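Local coordinates for protein Alp7A (Bacillus subtilis, PDB 5EC0) that binds adenine nucleotide as a bacterial actin-like cytoskeletal protein and probably forms filaments that help segregate plasmids, at residues 28-33 with 97-102; 60-63 with 68-71; 209-214 with 218-223; 237-242 with 311-316. All coordinates share one frame; numbering follows the deposited sequence.

Interaction 1: 28-33 with 97-102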
# COMPACT_ATOMS: atom_id res chain seq x y z
N THR A 28 -8.06 -5.01 -3.20
CA THR A 28 -7.08 -5.74 -4.02
C THR A 28 -7.69 -6.85 -4.89
O THR A 28 -7.11 -7.26 -5.89
CB THR A 28 -5.97 -6.35 -3.11
OG1 THR A 28 -5.27 -5.29 -2.45
CG2 THR A 28 -4.95 -7.15 -3.91
N ASN A 29 -8.88 -7.30 -4.53
CA ASN A 29 -9.55 -8.39 -5.24
C ASN A 29 -9.68 -8.23 -6.75
O ASN A 29 -10.13 -7.20 -7.24
CB ASN A 29 -10.95 -8.59 -4.67
CG ASN A 29 -10.94 -8.75 -3.18
OD1 ASN A 29 -11.23 -7.81 -2.44
ND2 ASN A 29 -10.57 -9.94 -2.71
N VAL A 30 -9.28 -9.28 -7.46
CA VAL A 30 -9.51 -9.41 -8.89
C VAL A 30 -10.10 -10.79 -9.15
O VAL A 30 -9.48 -11.81 -8.84
CB VAL A 30 -8.22 -9.27 -9.71
CG1 VAL A 30 -8.47 -9.67 -11.18
CG2 VAL A 30 -7.67 -7.85 -9.62
N VAL A 31 -11.31 -10.83 -9.70
CA VAL A 31 -11.94 -12.10 -10.00
C VAL A 31 -12.12 -12.26 -11.51
O VAL A 31 -12.75 -11.43 -12.16
CB VAL A 31 -13.30 -12.24 -9.29
CG1 VAL A 31 -14.06 -13.44 -9.79
CG2 VAL A 31 -13.09 -12.34 -7.79
N GLU A 32 -11.56 -13.33 -12.06
CA GLU A 32 -11.70 -13.58 -13.48
C GLU A 32 -12.98 -14.34 -13.77
O GLU A 32 -13.27 -15.38 -13.16
CB GLU A 32 -10.51 -14.36 -14.04
CG GLU A 32 -10.73 -14.80 -15.48
CD GLU A 32 -9.45 -15.27 -16.17
OE1 GLU A 32 -9.43 -15.30 -17.42
OE2 GLU A 32 -8.47 -15.62 -15.47
N ILE A 33 -13.76 -13.81 -14.70
CA ILE A 33 -15.02 -14.42 -15.08
C ILE A 33 -15.01 -14.66 -16.59
O ILE A 33 -14.10 -14.22 -17.28
CB ILE A 33 -16.20 -13.53 -14.68
CG1 ILE A 33 -16.14 -12.21 -15.46
CG2 ILE A 33 -16.15 -13.24 -13.18
CD1 ILE A 33 -17.25 -11.23 -15.13
N PRO A 97 -1.79 -7.64 -10.35
CA PRO A 97 -1.40 -6.22 -10.28
C PRO A 97 -1.58 -5.49 -11.61
O PRO A 97 -2.04 -4.34 -11.64
CB PRO A 97 0.10 -6.27 -9.91
CG PRO A 97 0.32 -7.61 -9.35
CD PRO A 97 -0.66 -8.53 -10.02
N TYR A 98 -1.21 -6.16 -12.69
CA TYR A 98 -1.31 -5.58 -14.02
C TYR A 98 -2.78 -5.22 -14.36
O TYR A 98 -3.06 -4.12 -14.85
CB TYR A 98 -0.73 -6.55 -15.04
CG TYR A 98 -0.93 -6.15 -16.48
CD1 TYR A 98 -0.21 -5.10 -17.03
CD2 TYR A 98 -1.82 -6.85 -17.30
CE1 TYR A 98 -0.39 -4.72 -18.35
CE2 TYR A 98 -1.99 -6.49 -18.62
CZ TYR A 98 -1.28 -5.42 -19.14
OH TYR A 98 -1.46 -5.07 -20.45
N VAL A 99 -3.70 -6.14 -14.10
CA VAL A 99 -5.12 -5.88 -14.37
C VAL A 99 -5.65 -4.76 -13.47
O VAL A 99 -6.37 -3.87 -13.92
CB VAL A 99 -5.95 -7.17 -14.19
CG1 VAL A 99 -7.46 -6.87 -14.14
CG2 VAL A 99 -5.62 -8.16 -15.32
N THR A 100 -5.26 -4.76 -12.19
CA THR A 100 -5.69 -3.68 -11.32
C THR A 100 -5.21 -2.31 -11.82
O THR A 100 -5.97 -1.35 -11.86
CB THR A 100 -5.21 -3.91 -9.88
OG1 THR A 100 -5.52 -5.25 -9.49
CG2 THR A 100 -5.93 -2.96 -8.93
N PHE A 101 -3.95 -2.24 -12.25
CA PHE A 101 -3.39 -1.01 -12.80
C PHE A 101 -4.21 -0.48 -13.98
O PHE A 101 -4.49 0.72 -14.07
CB PHE A 101 -1.93 -1.23 -13.20
CG PHE A 101 -1.46 -0.40 -14.35
CD1 PHE A 101 -1.14 0.94 -14.18
CD2 PHE A 101 -1.31 -0.97 -15.62
CE1 PHE A 101 -0.68 1.71 -15.26
CE2 PHE A 101 -0.84 -0.21 -16.71
CZ PHE A 101 -0.54 1.13 -16.53
N LEU A 102 -4.61 -1.38 -14.88
CA LEU A 102 -5.35 -0.99 -16.08
C LEU A 102 -6.72 -0.41 -15.74
O LEU A 102 -7.12 0.62 -16.28
CB LEU A 102 -5.53 -2.19 -17.02
CG LEU A 102 -4.30 -2.78 -17.70
CD1 LEU A 102 -4.70 -4.01 -18.53
CD2 LEU A 102 -3.61 -1.73 -18.58

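Interaction 2: 60-63 with 68-71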
# COMPACT_ATOMS: atom_id res chain seq x y z
N THR A 60 -9.14 -7.35 -21.01
CA THR A 60 -7.87 -7.02 -21.61
C THR A 60 -7.34 -8.27 -22.30
O THR A 60 -7.79 -9.39 -22.01
CB THR A 60 -6.87 -6.48 -20.56
OG1 THR A 60 -5.74 -5.93 -21.22
CG2 THR A 60 -6.42 -7.59 -19.64
N VAL A 61 -6.42 -8.09 -23.24
CA VAL A 61 -5.89 -9.23 -23.99
C VAL A 61 -4.58 -9.71 -23.39
O VAL A 61 -3.62 -8.96 -23.30
CB VAL A 61 -5.69 -8.88 -25.47
CG1 VAL A 61 -4.80 -9.92 -26.13
CG2 VAL A 61 -7.04 -8.76 -26.18
N ILE A 62 -4.57 -10.96 -22.96
CA ILE A 62 -3.39 -11.54 -22.35
C ILE A 62 -3.01 -12.79 -23.11
O ILE A 62 -3.78 -13.75 -23.14
CB ILE A 62 -3.64 -11.88 -20.88
CG1 ILE A 62 -3.92 -10.61 -20.09
CG2 ILE A 62 -2.44 -12.62 -20.31
CD1 ILE A 62 -4.61 -10.85 -18.77
N ASP A 63 -1.82 -12.78 -23.71
CA ASP A 63 -1.35 -13.89 -24.55
C ASP A 63 -2.36 -14.19 -25.65
O ASP A 63 -2.73 -15.34 -25.89
CB ASP A 63 -1.08 -15.14 -23.71
CG ASP A 63 -0.06 -14.88 -22.60
OD1 ASP A 63 0.79 -13.98 -22.77
OD2 ASP A 63 -0.12 -15.57 -21.56
N TYR A 68 -11.80 -11.50 -19.03
CA TYR A 68 -12.77 -10.62 -18.37
C TYR A 68 -12.57 -10.63 -16.84
O TYR A 68 -12.53 -11.70 -16.22
CB TYR A 68 -14.20 -11.03 -18.76
CG TYR A 68 -14.44 -10.98 -20.26
CD1 TYR A 68 -14.06 -12.03 -21.09
CD2 TYR A 68 -15.03 -9.87 -20.86
CE1 TYR A 68 -14.26 -11.98 -22.47
CE2 TYR A 68 -15.24 -9.80 -22.22
CZ TYR A 68 -14.86 -10.85 -23.03
OH TYR A 68 -15.07 -10.78 -24.39
N PHE A 69 -12.46 -9.46 -16.23
CA PHE A 69 -12.14 -9.36 -14.81
C PHE A 69 -13.04 -8.41 -14.05
O PHE A 69 -13.30 -7.29 -14.50
CB PHE A 69 -10.68 -8.89 -14.59
CG PHE A 69 -9.65 -9.75 -15.28
CD1 PHE A 69 -9.26 -9.47 -16.59
CD2 PHE A 69 -9.08 -10.82 -14.62
CE1 PHE A 69 -8.32 -10.26 -17.23
CE2 PHE A 69 -8.14 -11.62 -15.26
CZ PHE A 69 -7.76 -11.34 -16.57
N LEU A 70 -13.48 -8.85 -12.88
CA LEU A 70 -14.04 -7.98 -11.86
C LEU A 70 -12.89 -7.46 -11.01
O LEU A 70 -12.05 -8.24 -10.57
CB LEU A 70 -15.06 -8.73 -10.98
CG LEU A 70 -16.25 -9.35 -11.71
CD1 LEU A 70 -17.06 -10.31 -10.81
CD2 LEU A 70 -17.15 -8.25 -12.26
N VAL A 71 -12.86 -6.15 -10.78
CA VAL A 71 -11.77 -5.51 -10.06
C VAL A 71 -12.26 -4.67 -8.88
O VAL A 71 -13.23 -3.92 -9.01
CB VAL A 71 -10.96 -4.58 -10.97
CG1 VAL A 71 -9.82 -3.94 -10.20
CG2 VAL A 71 -10.49 -5.31 -12.24

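Interaction 3: 209-214 with 218-223. With ADP (adenosine-5'-diphosphate), chain D.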
# COMPACT_ATOMS: atom_id res chain seq x y z
N VAL A 209 15.77 1.44 12.65
CA VAL A 209 15.05 0.29 12.15
C VAL A 209 13.66 0.68 11.63
O VAL A 209 12.74 0.99 12.41
CB VAL A 209 14.93 -0.81 13.22
CG1 VAL A 209 14.16 -2.01 12.67
CG2 VAL A 209 16.31 -1.23 13.69
N PHE A 210 13.52 0.68 10.30
CA PHE A 210 12.22 0.95 9.66
C PHE A 210 11.34 -0.26 9.77
O PHE A 210 11.71 -1.32 9.26
CB PHE A 210 12.40 1.32 8.20
CG PHE A 210 12.30 2.79 7.91
CD1 PHE A 210 12.82 3.72 8.79
CD2 PHE A 210 11.69 3.23 6.75
CE1 PHE A 210 12.74 5.09 8.51
CE2 PHE A 210 11.58 4.58 6.47
CZ PHE A 210 12.12 5.52 7.35
N CYS A 211 10.18 -0.12 10.41
CA CYS A 211 9.27 -1.26 10.60
C CYS A 211 7.96 -1.08 9.84
O CYS A 211 7.04 -0.41 10.32
CB CYS A 211 8.98 -1.47 12.08
SG CYS A 211 10.47 -1.64 13.06
N ASP A 212 7.90 -1.69 8.66
CA ASP A 212 6.71 -1.66 7.82
C ASP A 212 5.73 -2.75 8.27
O ASP A 212 5.81 -3.90 7.83
CB ASP A 212 7.12 -1.85 6.35
CG ASP A 212 5.98 -1.60 5.37
OD1 ASP A 212 4.80 -1.50 5.79
OD2 ASP A 212 6.27 -1.53 4.15
N LEU A 213 4.81 -2.40 9.17
CA LEU A 213 3.90 -3.39 9.73
C LEU A 213 2.62 -3.46 8.91
O LEU A 213 1.82 -2.52 8.93
CB LEU A 213 3.57 -3.07 11.20
CG LEU A 213 4.74 -2.73 12.14
CD1 LEU A 213 4.27 -2.28 13.54
CD2 LEU A 213 5.74 -3.87 12.24
N GLY A 214 2.41 -4.58 8.22
CA GLY A 214 1.25 -4.75 7.37
C GLY A 214 0.29 -5.84 7.83
O GLY A 214 0.52 -6.49 8.85
N ASP A 218 5.44 -8.35 7.99
CA ASP A 218 6.13 -7.28 8.70
C ASP A 218 7.56 -7.17 8.18
O ASP A 218 8.37 -8.08 8.37
CB ASP A 218 6.09 -7.53 10.20
CG ASP A 218 4.68 -7.56 10.74
OD1 ASP A 218 4.00 -6.51 10.68
OD2 ASP A 218 4.23 -8.62 11.21
N ASP A 219 7.87 -6.06 7.52
CA ASP A 219 9.16 -5.90 6.84
C ASP A 219 10.02 -4.84 7.51
O ASP A 219 9.56 -3.74 7.81
CB ASP A 219 8.94 -5.55 5.37
CG ASP A 219 7.89 -6.42 4.70
OD1 ASP A 219 8.23 -7.53 4.24
OD2 ASP A 219 6.71 -6.01 4.65
N LEU A 220 11.28 -5.19 7.76
CA LEU A 220 12.17 -4.28 8.48
C LEU A 220 13.41 -3.96 7.66
O LEU A 220 14.00 -4.84 7.03
CB LEU A 220 12.56 -4.89 9.83
CG LEU A 220 11.40 -5.22 10.77
CD1 LEU A 220 11.00 -6.67 10.66
CD2 LEU A 220 11.77 -4.89 12.20
N VAL A 221 13.79 -2.68 7.68
CA VAL A 221 14.99 -2.22 6.99
C VAL A 221 15.92 -1.50 7.96
O VAL A 221 15.48 -0.64 8.72
CB VAL A 221 14.65 -1.28 5.84
CG1 VAL A 221 15.85 -1.16 4.91
CG2 VAL A 221 13.44 -1.79 5.09
N LEU A 222 17.21 -1.83 7.95
CA LEU A 222 18.16 -1.14 8.83
C LEU A 222 18.83 0.01 8.06
O LEU A 222 19.59 -0.22 7.12
CB LEU A 222 19.20 -2.12 9.39
CG LEU A 222 20.22 -1.59 10.41
CD1 LEU A 222 19.49 -1.00 11.60
CD2 LEU A 222 21.17 -2.71 10.87
N LEU A 223 18.50 1.24 8.44
CA LEU A 223 19.06 2.43 7.80
C LEU A 223 20.15 3.06 8.65
O LEU A 223 19.89 3.51 9.77
CB LEU A 223 17.98 3.47 7.51
CG LEU A 223 16.71 2.99 6.78
CD1 LEU A 223 15.73 4.12 6.58
CD2 LEU A 223 17.04 2.35 5.45
PB ADP D . -0.86 -5.04 3.63
O1B ADP D . -0.57 -4.36 2.30
O2B ADP D . 0.01 -6.25 3.96
O3B ADP D . -2.31 -5.31 3.94
PA ADP D . -1.00 -2.41 4.82
O1A ADP D . -1.85 -2.06 3.62
O2A ADP D . 0.12 -1.48 5.26
O3A ADP D . -0.43 -3.92 4.72
O5' ADP D . -1.96 -2.62 6.09
C5' ADP D . -3.32 -3.01 5.96
C4' ADP D . -3.91 -2.72 7.32
O4' ADP D . -4.08 -1.31 7.44
C3' ADP D . -5.29 -3.30 7.55
O3' ADP D . -5.20 -4.52 8.28
C2' ADP D . -6.02 -2.26 8.38
O2' ADP D . -6.18 -2.78 9.69
C1' ADP D . -5.08 -1.05 8.41
N9 ADP D . -5.74 0.24 8.09
C8 ADP D . -5.56 1.35 8.83
N7 ADP D . -6.26 2.39 8.33
C5 ADP D . -6.89 1.95 7.23
C6 ADP D . -7.79 2.57 6.24
N6 ADP D . -8.13 3.88 6.37
N1 ADP D . -8.25 1.79 5.24
C2 ADP D . -7.90 0.49 5.14
N3 ADP D . -7.08 -0.16 6.01
C4 ADP D . -6.55 0.52 7.07
O HOH W 1 4.42 -4.58 5.43
O HOH W 2 1.62 -8.93 9.57

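Interaction 4: 237-242 with 311-316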
# COMPACT_ATOMS: atom_id res chain seq x y z
N VAL A 237 14.73 -7.38 5.99
CA VAL A 237 14.16 -8.61 6.52
C VAL A 237 12.63 -8.59 6.47
O VAL A 237 12.01 -7.58 6.76
CB VAL A 237 14.63 -8.88 7.97
CG1 VAL A 237 13.86 -10.03 8.59
CG2 VAL A 237 16.15 -9.16 8.00
N SER A 238 12.04 -9.72 6.06
CA SER A 238 10.59 -9.88 6.06
C SER A 238 10.13 -11.00 7.01
O SER A 238 10.75 -12.07 7.04
CB SER A 238 10.09 -10.16 4.65
OG SER A 238 8.68 -10.02 4.57
N ASN A 239 9.07 -10.76 7.78
CA ASN A 239 8.49 -11.79 8.67
C ASN A 239 7.08 -12.22 8.28
O ASN A 239 6.32 -11.40 7.76
CB ASN A 239 8.43 -11.27 10.10
CG ASN A 239 9.79 -11.16 10.73
OD1 ASN A 239 10.39 -12.16 11.13
ND2 ASN A 239 10.29 -9.94 10.84
N THR A 240 6.71 -13.47 8.57
CA THR A 240 5.34 -13.93 8.33
C THR A 240 4.73 -14.79 9.46
O THR A 240 4.78 -16.03 9.44
CB THR A 240 5.24 -14.70 7.01
OG1 THR A 240 5.86 -13.93 5.97
CG2 THR A 240 3.79 -14.94 6.64
N ALA A 241 4.17 -14.10 10.46
CA ALA A 241 3.17 -14.63 11.40
C ALA A 241 2.10 -13.54 11.56
O ALA A 241 2.07 -12.82 12.56
CB ALA A 241 3.80 -14.98 12.75
N PRO A 242 1.22 -13.42 10.56
CA PRO A 242 0.55 -12.16 10.22
C PRO A 242 -0.49 -11.63 11.20
O PRO A 242 -1.07 -12.37 12.01
CB PRO A 242 -0.13 -12.48 8.88
CG PRO A 242 -0.46 -13.93 8.99
CD PRO A 242 0.70 -14.54 9.75
N GLU A 311 13.08 -5.62 17.87
CA GLU A 311 14.23 -5.57 18.76
C GLU A 311 15.22 -6.69 18.41
O GLU A 311 16.43 -6.48 18.42
CB GLU A 311 13.78 -5.67 20.22
CG GLU A 311 14.89 -5.51 21.26
CD GLU A 311 14.37 -5.54 22.69
OE1 GLU A 311 13.21 -5.13 22.90
OE2 GLU A 311 15.13 -5.96 23.59
N ASN A 312 14.70 -7.87 18.10
CA ASN A 312 15.54 -9.05 17.88
C ASN A 312 15.99 -9.25 16.44
O ASN A 312 16.85 -10.08 16.16
CB ASN A 312 14.81 -10.31 18.34
CG ASN A 312 14.57 -10.33 19.83
OD1 ASN A 312 15.37 -9.81 20.61
ND2 ASN A 312 13.47 -10.95 20.24
N THR A 313 15.40 -8.49 15.53
CA THR A 313 15.68 -8.65 14.11
C THR A 313 17.07 -8.13 13.79
O THR A 313 17.83 -8.76 13.08
CB THR A 313 14.64 -7.92 13.24
OG1 THR A 313 13.43 -8.67 13.23
CG2 THR A 313 15.15 -7.75 11.82
N PHE A 314 17.37 -6.96 14.33
CA PHE A 314 18.69 -6.37 14.15
C PHE A 314 19.27 -6.16 15.54
O PHE A 314 18.93 -5.19 16.23
CB PHE A 314 18.61 -5.05 13.36
CG PHE A 314 18.05 -5.20 11.96
CD1 PHE A 314 18.75 -5.91 11.00
CD2 PHE A 314 16.84 -4.60 11.61
CE1 PHE A 314 18.24 -6.05 9.71
CE2 PHE A 314 16.32 -4.73 10.32
CZ PHE A 314 17.02 -5.45 9.37
N PRO A 315 20.12 -7.10 15.97
CA PRO A 315 20.66 -7.09 17.33
C PRO A 315 21.52 -5.86 17.57
O PRO A 315 22.71 -5.87 17.24
CB PRO A 315 21.50 -8.38 17.39
CG PRO A 315 21.01 -9.22 16.25
CD PRO A 315 20.61 -8.25 15.19
N ALA A 316 20.92 -4.81 18.14
CA ALA A 316 21.65 -3.58 18.46
C ALA A 316 22.81 -3.87 19.41
O ALA A 316 22.61 -4.38 20.52
CB ALA A 316 20.72 -2.54 19.08

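Interaction 1: 28-33 with 97-102
Val30, on strand 22-33, meets helix 95-112 with both of its methyl groups, one for each of two successive helix residues. The tighter half is at Thr100: Val30 CG2 lies 3.4 Å from Thr100 OG1, a van der Waals touch between a methyl and a hydroxyl oxygen. That oxygen is already engaged, being hydrogen-bonded to Ile96 O one helical turn earlier, which lets a polar atom sit buried against an aliphatic neighbour. The other branch, Val30 CG1, lies anti to the backbone N (chi1 170°) and approaches Val99 CG1 more loosely, at 4.2 Å. This is a strand-on-helix layer of the actin-like fold: the helix packs over one face of the mixed sheet in the N-terminal half of the molecule, and Phe69 of the adjoining strand 65-71 touches both Val30 and Val99, closing the apolar patch. Beyond the valine the two segments diverge. Towards one end Thr28 O is 4.4 Å from Thr100 OG1, while the Thr28 hydroxyl bonds instead to Gly11 O near the nucleotide. At the other end the strand runs on to Glu32, exposed to solvent and held by a salt bridge to Arg67.

Interaction 2: 60-63 with 68-71
Phe69 reaches across to strand 56-62 with the far end of its ring and touches Thr60 and Ile62; these three residues make up the contact. Its CG stands beside the backbone N and anti to the carbonyl carbon (chi1 -55°), and from there CE1 and CZ extend to the neighbouring strand. Ile62 meets the ring with its terminal methyl: CD1 is 3.9 Å from Phe69 CZ and 4.1 Å from Phe69 CE1, approaching at a slant. Thr60 offers its methyl rather than its hydroxyl, CG2 lying 4.1 Å from Phe69 CE1. With chi1 at -169°, that methyl falls between the backbone N and the carbonyl carbon, while OG1 is directed elsewhere and hydrogen-bonds to Gln156 O of the strand on the other side. The two segments belong to the beta hairpin 56-62/65-71, and backbone bonds of Thr60 to Arg67 and of Phe69 to Val58 set its antiparallel register, leaving the ring to reach diagonally to Thr60 and Ile62. Helix 95-112 lies against the same hairpin, Leu102 on Thr60 and Ala103 on Val71. Two methyls at one ring end imply cohesion by dispersion and exclusion of water, with the threonine's polar atom satisfied outside the contact.

Interaction 3: 209-214 with 218-223
Phe210 carries its ring on a chi1 of -102°, away from the usual staggered positions, and Leu223, with CG beside its own backbone N (chi1 -50°), lays CD1 over the centre of one ring face. The methyl is 3.7 Å from the centroid of the Phe210 ring, a CH-pi contact almost along the ring normal. On the other side of the sheet, Leu220 CD2 rests against both Val209 CG1 and Cys211 SG, 3.6 Å from the sulfur, while Val209 CG2 meets Leu222 CD1. Without the ring, as with an alanine here, Leu223 CD1 would probably lose the aromatic face it rests on, and a gap would open beside Ile188 and Phe327. Four backbone hydrogen bonds tie the antiparallel hairpin, two each in the hydrogen-bonded pairs Phe210-Val221 and Asp212-Asp219; the straightest, Asp219 N to Asp212 O, is 3.0 Å long at 167°. At its turn the hairpin carries the glycine-rich phosphate loop of the actin-like ATPase fold. Gly214 CA passes 3.2 Å from O3A of the ADP, where a side-chain CB would collide with the nucleotide. Water 2 donates to both Gly214 O and Asp218 OD2, and Asp218 is salt-bridged to Lys306. Asp212 and Asp219 stand side by side, their OD2 atoms 4.5 Å apart; Ser181 and Asn365 bind the first carboxylate, Ser238 and Thr217 the second. Aliphatic packing thus gives way, toward the ADP and the nearby magnesium ion, to a polar, water-linked end where each carboxylate has partners outside the two strands.

Interaction 4: 237-242 with 311-316
The edge strand 236-239 of the five-stranded sheet, in the C-terminal half of this actin-like fold, meets the last turn of helix 292-313 and the residue that leaves it. Val237 and Thr313 carry most of the contact, reaching toward each other tip to tip: Thr313 CG2 is 4.0 Å from Val237 CB and 4.2 Å from Val237 CG1. The threonine methyl, anti to the backbone N (chi1 -76° for OG1), is the branch presented to Val237, while OG1 hydrogen-bonds back to Gln309 O within the helix. The same methyl sits over the centre of the Phe314 ring, 3.5 Å above its plane, and thus touches both the valine and the ring, from directions roughly at right angles. The Val237 and Phe314 side chains run alongside each other, pointing opposite ways, and Val237 CG2, the branch anti to the carbonyl carbon, comes within 4.0 Å of Phe314 CZ, slanting onto the ring end. Phe314 is the first residue to depart from helical backbone angles, and its ring turns back toward the strand. Farther along, Asn239 ND2 and Thr313 OG1 pass at 4.1 Å; this amide nitrogen is buried by the contact and has no polar partner in the model, a local cost set beside otherwise apolar packing. Backbone bonds join Val237 to Leu220 and Asn239 to Asp218, fixing the edge strand to strand 218-223. From that strand Leu220 touches Asn239, Thr313 and Phe314, and Leu222 also reaches Phe314, while Tyr322 of strand 322-327 packs on Phe314, where the chain leaves the helix.

The four contacts form two pairs, one pair in each lobe of the molecule. Interactions 1 and 2 have centres 8 Å apart and meet where strands 22-33 and 65-71 lie side by side in one sheet, Val31 O and Leu70 N being 2.8 Å apart. Interactions 3 and 4, also 8 Å apart, join through neighbouring strands: Asp219 OD1 and Ser238 OG lie 2.6 Å apart. Between the pairs nothing touches, the centres of interactions 1 and 3 being 27 Å apart. The nucleotide lies between the lobes: Gly214 of interaction 3 lines its pocket, the Thr28 side chain of interaction 1 is about 7 Å from ADP, and interaction 2 is remote from it.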